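Local coordinates for uncharacterized protein (Bacteroides caccae, PDB 4R4K) that is of unknown function but adopts a cystatin-like fold of the NTF2 clan, a cone-like architecture whose concave sheet often lines a pocket in related proteins, at residues E10-F15 / V89-E94; T28-P33 / E56-L61. One frame throughout, in Å; residues are numbered along the deposited sequence.

Contact 1: residues E10-F15 / V89-E94; sequences EDFKSF and VHKVFE
The first turn of helix 12-21 stands over strand 90-97 near its start, with Phe12 CA and Val89 CA, the closest such pair, still 8.7 Å apart, so that side chains alone bridge the gap. Two do so, Phe12 and Lys91. The lysine lays its aliphatic chain across one face of the phenylalanine ring, the two side chains sliding past each other in opposite directions. Its CD sits over the middle of the ring, 3.6 Å from the Phe12 centroid and 9° off the ring normal, a CH-pi contact. The next carbon is shifted toward the root of the ring: Lys91 CE lies 3.4 Å from Phe12 CG and 3.6 Å from Phe12 CB. With CG anti to its backbone N (chi1 -179°), Phe12 reaches out from the helix and offers that face to the lysine. The Lys91 chain bends at chi4 (-67°), and the ammonium group ends at Asn86 OD1 and the carbonyl of Glu87, at the end of the preceding strand 78-87. An alanine in place of Phe12 would probably leave the Lys91 methylenes without their aromatic cover and open a gap between helix and sheet. The helix start is fixed by Asp11 at the N-cap, whose OD2 accepts from Ser14 N at 3.0 Å. Around this pair, Trp116 and Phe108 meet the Phe12 ring edge-to-face, so the N-terminal end of helix 12-21 packs on side chains from strands 90-97, 104-110 and 116-123 of the five-stranded antiparallel sheet.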
loop_
_atom_site.group_PDB
_atom_site.type_symbol
_atom_site.label_atom_id
_atom_site.label_comp_id
_atom_site.label_asym_id
_atom_site.label_seq_id
_atom_site.Cartn_x
_atom_site.Cartn_y
_atom_site.Cartn_z
ATOM N N GLU A 10 5.903 10.725 -16.754
ATOM C CA GLU A 10 6.279 11.164 -15.409
ATOM C C GLU A 10 7.493 10.433 -14.851
ATOM O O GLU A 10 7.584 9.223 -14.939
ATOM C CB GLU A 10 5.135 10.920 -14.427
ATOM C CG GLU A 10 4.058 11.965 -14.469
ATOM C CD GLU A 10 2.927 11.707 -13.497
ATOM O OE1 GLU A 10 2.897 10.639 -12.826
ATOM O OE2 GLU A 10 2.073 12.610 -13.464
ATOM N N ASP A 11 8.399 11.184 -14.237
ATOM C CA ASP A 11 9.519 10.621 -13.473
ATOM C C ASP A 11 8.965 9.967 -12.182
ATOM O O ASP A 11 8.205 10.588 -11.423
ATOM C CB ASP A 11 10.512 11.715 -13.102
ATOM C CG ASP A 11 11.639 11.193 -12.235
ATOM O OD1 ASP A 11 12.533 10.529 -12.786
ATOM O OD2 ASP A 11 11.622 11.409 -11.004
ATOM N N PHE A 12 9.340 8.729 -11.940
ATOM C CA PHE A 12 8.767 7.996 -10.789
ATOM C C PHE A 12 9.074 8.620 -9.431
ATOM O O PHE A 12 8.157 8.772 -8.592
ATOM C CB PHE A 12 9.218 6.542 -10.747
ATOM C CG PHE A 12 8.625 5.768 -9.585
ATOM C CD1 PHE A 12 7.320 5.349 -9.646
ATOM C CD2 PHE A 12 9.339 5.537 -8.421
ATOM C CE1 PHE A 12 6.728 4.683 -8.595
ATOM C CE2 PHE A 12 8.763 4.847 -7.354
ATOM C CZ PHE A 12 7.453 4.398 -7.458
ATOM N N LYS A 13 10.332 8.976 -9.179
ATOM C CA LYS A 13 10.695 9.544 -7.866
ATOM C C LYS A 13 9.961 10.848 -7.584
ATOM O O LYS A 13 9.506 11.095 -6.449
ATOM C CB LYS A 13 12.207 9.769 -7.745
ATOM C CG LYS A 13 12.967 8.498 -7.432
ATOM C CD LYS A 13 14.465 8.747 -7.257
ATOM N N SER A 14 9.832 11.677 -8.615
ATOM C CA SER A 14 9.087 12.931 -8.495
ATOM C C SER A 14 7.610 12.673 -8.226
ATOM O O SER A 14 7.002 13.300 -7.356
ATOM C CB SER A 14 9.267 13.784 -9.758
ATOM O OG SER A 14 8.618 15.020 -9.580
ATOM N N PHE A 15 7.024 11.742 -8.966
ATOM C CA PHE A 15 5.664 11.283 -8.683
ATOM C C PHE A 15 5.488 10.813 -7.230
ATOM O O PHE A 15 4.509 11.161 -6.565
ATOM C CB PHE A 15 5.265 10.149 -9.639
ATOM C CG PHE A 15 4.225 9.220 -9.069
ATOM C CD1 PHE A 15 2.870 9.562 -9.070
ATOM C CD2 PHE A 15 4.604 8.001 -8.512
ATOM C CE1 PHE A 15 1.916 8.677 -8.560
ATOM C CE2 PHE A 15 3.658 7.147 -7.952
ATOM C CZ PHE A 15 2.313 7.481 -7.993
ATOM N N VAL A 89 8.411 1.185 -16.365
ATOM C CA VAL A 89 6.956 1.500 -16.294
ATOM C C VAL A 89 6.208 0.656 -15.272
ATOM O O VAL A 89 4.971 0.654 -15.241
ATOM C CB VAL A 89 6.218 1.351 -17.658
ATOM C CG1 VAL A 89 6.810 2.283 -18.703
ATOM C CG2 VAL A 89 6.192 -0.095 -18.137
ATOM N N HIS A 90 6.947 -0.051 -14.422
ATOM C CA HIS A 90 6.349 -1.032 -13.505
ATOM C C HIS A 90 7.274 -1.205 -12.312
ATOM O O HIS A 90 8.437 -1.618 -12.456
ATOM C CB HIS A 90 6.157 -2.363 -14.244
ATOM C CG HIS A 90 5.330 -3.372 -13.513
ATOM N ND1 HIS A 90 5.302 -4.705 -13.878
ATOM C CD2 HIS A 90 4.522 -3.262 -12.427
ATOM C CE1 HIS A 90 4.492 -5.365 -13.068
ATOM N NE2 HIS A 90 4.010 -4.513 -12.176
ATOM N N LYS A 91 6.764 -0.866 -11.127
ATOM C CA LYS A 91 7.531 -0.993 -9.910
ATOM C C LYS A 91 6.712 -1.683 -8.822
ATOM O O LYS A 91 5.494 -1.519 -8.754
ATOM C CB LYS A 91 8.033 0.369 -9.458
ATOM C CG LYS A 91 8.917 1.037 -10.519
ATOM C CD LYS A 91 9.619 2.253 -9.997
ATOM C CE LYS A 91 10.156 3.116 -11.125
ATOM N NZ LYS A 91 11.259 2.450 -11.870
ATOM N N VAL A 92 7.382 -2.443 -7.962
ATOM C CA VAL A 92 6.741 -3.101 -6.839
ATOM C C VAL A 92 7.600 -2.855 -5.591
ATOM O O VAL A 92 8.807 -3.059 -5.608
ATOM C CB VAL A 92 6.571 -4.617 -7.020
ATOM C CG1 VAL A 92 5.982 -5.244 -5.759
ATOM C CG2 VAL A 92 5.715 -4.919 -8.230
ATOM N N PHE A 93 6.945 -2.323 -4.567
ATOM C CA PHE A 93 7.558 -2.012 -3.291
ATOM C C PHE A 93 7.025 -3.017 -2.260
ATOM O O PHE A 93 5.822 -3.276 -2.198
ATOM C CB PHE A 93 7.199 -0.597 -2.888
ATOM C CG PHE A 93 7.821 -0.144 -1.599
ATOM C CD1 PHE A 93 9.133 0.339 -1.566
ATOM C CD2 PHE A 93 7.085 -0.168 -0.416
ATOM C CE1 PHE A 93 9.686 0.784 -0.373
ATOM C CE2 PHE A 93 7.631 0.287 0.760
ATOM C CZ PHE A 93 8.925 0.778 0.780
ATOM N N GLU A 94 7.929 -3.589 -1.485
ATOM C CA GLU A 94 7.600 -4.577 -0.468
ATOM C C GLU A 94 8.279 -4.232 0.844
ATOM O O GLU A 94 9.417 -3.780 0.844
ATOM C CB GLU A 94 8.002 -5.975 -0.937
ATOM C CG GLU A 94 6.905 -6.587 -1.754
ATOM C CD GLU A 94 7.238 -7.934 -2.355
ATOM O OE1 GLU A 94 8.099 -8.669 -1.814
ATOM O OE2 GLU A 94 6.583 -8.266 -3.359
#

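Contact 2: residues T28-P33 / E56-L61; sequences TRIKFP and EKWPLL. With ACT (acetate ion), chain E.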
loop_
_atom_site.group_PDB
_atom_site.type_symbol
_atom_site.label_atom_id
_atom_site.label_comp_id
_atom_site.label_asym_id
_atom_site.label_seq_id
_atom_site.Cartn_x
_atom_site.Cartn_y
_atom_site.Cartn_z
ATOM N N THR A 28 -6.229 10.422 -6.216
ATOM C CA THR A 28 -6.408 10.514 -7.689
ATOM C C THR A 28 -5.516 9.554 -8.457
ATOM O O THR A 28 -5.767 9.295 -9.640
ATOM C CB THR A 28 -6.159 11.944 -8.263
ATOM O OG1 THR A 28 -4.771 12.307 -8.249
ATOM C CG2 THR A 28 -7.011 13.003 -7.563
ATOM N N ARG A 29 -4.463 9.038 -7.808
ATOM C CA ARG A 29 -3.496 8.159 -8.465
ATOM C C ARG A 29 -3.544 6.711 -8.017
ATOM O O ARG A 29 -2.557 5.986 -8.094
ATOM C CB ARG A 29 -2.098 8.727 -8.319
ATOM C CG ARG A 29 -1.894 10.042 -9.018
ATOM C CD ARG A 29 -2.273 10.004 -10.499
ATOM N NE ARG A 29 -1.784 11.199 -11.163
ATOM C CZ ARG A 29 -0.535 11.382 -11.582
ATOM N NH1 ARG A 29 0.394 10.434 -11.480
ATOM N NH2 ARG A 29 -0.208 12.541 -12.115
ATOM N N ILE A 30 -4.717 6.283 -7.581
ATOM C CA ILE A 30 -4.942 4.896 -7.258
ATOM C C ILE A 30 -6.116 4.415 -8.095
ATOM O O ILE A 30 -7.154 5.079 -8.135
ATOM C CB ILE A 30 -5.247 4.699 -5.769
ATOM C CG1 ILE A 30 -4.097 5.276 -4.922
ATOM C CG2 ILE A 30 -5.436 3.210 -5.509
ATOM C CD1 ILE A 30 -4.421 5.466 -3.455
ATOM N N LYS A 31 -5.924 3.301 -8.798
ATOM C CA LYS A 31 -6.983 2.737 -9.639
ATOM C C LYS A 31 -7.818 1.718 -8.856
ATOM O O LYS A 31 -7.464 0.556 -8.761
ATOM C CB LYS A 31 -6.397 2.126 -10.912
ATOM C CG LYS A 31 -5.885 3.187 -11.896
ATOM C CD LYS A 31 -5.344 2.583 -13.184
ATOM C CE LYS A 31 -5.287 3.583 -14.347
ATOM N NZ LYS A 31 -6.337 4.646 -14.306
ATOM N N PHE A 32 -8.919 2.191 -8.282
ATOM C CA PHE A 32 -9.842 1.376 -7.519
ATOM C C PHE A 32 -10.906 0.784 -8.438
ATOM O O PHE A 32 -11.321 1.442 -9.389
ATOM C CB PHE A 32 -10.546 2.223 -6.449
ATOM C CG PHE A 32 -9.622 2.783 -5.395
ATOM C CD1 PHE A 32 -9.061 1.954 -4.429
ATOM C CD2 PHE A 32 -9.337 4.164 -5.329
ATOM C CE1 PHE A 32 -8.229 2.465 -3.453
ATOM C CE2 PHE A 32 -8.499 4.685 -4.337
ATOM C CZ PHE A 32 -7.946 3.838 -3.401
ATOM N N PRO A 33 -11.392 -0.433 -8.122
ATOM C CA PRO A 33 -10.953 -1.284 -7.019
ATOM C C PRO A 33 -9.645 -1.918 -7.387
ATOM O O PRO A 33 -9.358 -2.121 -8.569
ATOM C CB PRO A 33 -12.058 -2.346 -6.910
ATOM C CG PRO A 33 -12.693 -2.368 -8.254
ATOM C CD PRO A 33 -12.581 -0.980 -8.809
ATOM N N GLU A 56 -12.650 3.701 0.118
ATOM C CA GLU A 56 -12.928 3.903 1.539
ATOM C C GLU A 56 -12.018 3.033 2.439
ATOM O O GLU A 56 -11.866 3.323 3.609
ATOM C CB GLU A 56 -14.426 3.725 1.860
ATOM C CG GLU A 56 -14.837 2.327 2.263
ATOM C CD GLU A 56 -14.941 1.372 1.093
ATOM O OE1 GLU A 56 -14.548 1.751 -0.030
ATOM O OE2 GLU A 56 -15.415 0.228 1.309
ATOM N N LYS A 57 -11.448 1.961 1.905
ATOM C CA LYS A 57 -10.564 1.077 2.660
ATOM C C LYS A 57 -9.087 1.450 2.585
ATOM O O LYS A 57 -8.280 0.912 3.327
ATOM C CB LYS A 57 -10.741 -0.368 2.174
ATOM C CG LYS A 57 -12.156 -0.908 2.383
ATOM C CD LYS A 57 -12.251 -2.389 2.053
ATOM C CE LYS A 57 -13.682 -2.894 2.144
ATOM N NZ LYS A 57 -14.509 -2.463 0.981
ATOM N N TRP A 58 -8.730 2.356 1.680
ATOM C CA TRP A 58 -7.327 2.681 1.423
ATOM C C TRP A 58 -6.611 3.381 2.580
ATOM O O TRP A 58 -7.017 4.456 2.978
ATOM C CB TRP A 58 -7.211 3.586 0.188
ATOM C CG TRP A 58 -5.806 3.978 -0.131
ATOM C CD1 TRP A 58 -5.223 5.209 0.051
ATOM C CD2 TRP A 58 -4.791 3.117 -0.659
ATOM N NE1 TRP A 58 -3.897 5.163 -0.333
ATOM C CE2 TRP A 58 -3.604 3.891 -0.767
ATOM C CE3 TRP A 58 -4.762 1.762 -1.022
ATOM C CZ2 TRP A 58 -2.418 3.357 -1.246
ATOM C CZ3 TRP A 58 -3.580 1.242 -1.507
ATOM C CH2 TRP A 58 -2.429 2.038 -1.616
ATOM N N PRO A 59 -5.524 2.775 3.095
ATOM C CA PRO A 59 -4.654 3.510 4.025
ATOM C C PRO A 59 -3.661 4.399 3.283
ATOM O O PRO A 59 -2.830 3.891 2.532
ATOM C CB PRO A 59 -3.896 2.391 4.776
ATOM C CG PRO A 59 -4.525 1.098 4.318
ATOM C CD PRO A 59 -5.088 1.386 2.968
ATOM N N LEU A 60 -3.696 5.697 3.562
ATOM C CA LEU A 60 -2.787 6.629 2.943
ATOM C C LEU A 60 -1.335 6.332 3.319
ATOM O O LEU A 60 -1.030 6.112 4.497
ATOM C CB LEU A 60 -3.189 8.063 3.302
ATOM C CG LEU A 60 -4.529 8.530 2.704
ATOM C CD1 LEU A 60 -5.067 9.737 3.452
ATOM C CD2 LEU A 60 -4.404 8.858 1.226
ATOM N N LEU A 61 -0.476 6.353 2.301
ATOM C CA LEU A 61 0.948 6.023 2.427
ATOM C C LEU A 61 1.804 7.282 2.479
ATOM O O LEU A 61 1.651 8.173 1.650
ATOM C CB LEU A 61 1.390 5.197 1.234
ATOM C CG LEU A 61 0.721 3.831 1.172
ATOM C CD1 LEU A 61 1.095 3.160 -0.129
ATOM C CD2 LEU A 61 1.071 2.956 2.371
HETATM C C ACT E . -2.942 15.726 -12.074
HETATM O O ACT E . -1.920 15.057 -12.287
HETATM O OXT ACT E . -3.716 16.017 -13.008
HETATM C CH3 ACT E . -3.244 16.193 -10.681
#
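The methyl end of Ile30 presses unusually close on the indole of Trp58: Ile30 CD1 lies 3.3 Å from the centroid of the five-membered ring, 20° off its normal, in a tight CH-pi contact. The same methyl is 3.2 Å from both Trp58 NE1 and Trp58 CE2, over the bond that joins them. The isoleucine gets there with CG1 anti to its carbonyl carbon (chi1 -57°) and an extended chi2; the two side chains come from opposite directions and the methyl settles on the face of the indole. Pro59 CD covers the other face of the indole, toward its rim, so the flat group is held between two aliphatic groups, while Leu60 CD2 lies at its edge, in plane. Phe32 comes in across this pair. Its ring turns an edge to the Trp58 face in an offset edge-to-face pair, centroids 5.8 Å apart and planes at 72°, and Phe32 CZ rests 3.7 Å from Trp58 CB. Ile30 serves both aromatics, since its other branch, CG2, lies 3.3 Å above the plane of the Phe32 ring, offset toward the rim. The indole N-H is satisfied by Gln26 OE1, which also takes the backbone N-H of Leu61; this shared acceptor helps fix the rotation of the indole. Near the start of the 28-33 loop, Arg29 NH2 pairs with Glu10 and also donates, in the guanidinium plane, to an acetate probably from the crystallisation liquor. Val118 and Cys121 of strand 116-123 also touch Trp58, making a hydrophobic core where two loops close over the sheet of this cystatin-like fold; beyond it Leu60 and Leu61 help line a pocket holding a polyether molecule.

Overall arrangement
From the N terminus the chain enters helix 12-21, whose first turn is half of contact 1, and passes through helix 23-28 into the first loop of contact 2. The two-stranded sheet 38-41 and 48-51 follows before residues 56-61 return to complete contact 2, a short closure. Strands 69-72 and 78-87 come next, and residues 89-94 close contact 1; the smaller loop thus falls wholly within the larger. The two centres are 16 Å apart, yet they touch: Glu10 OE2 and Arg29 NH2 form a salt bridge of 2.7 Å. Contact 1 ties helix 12-21 to the five-stranded sheet, and contact 2 ties the loop after helix 23-28 to the loop before strand 69-72.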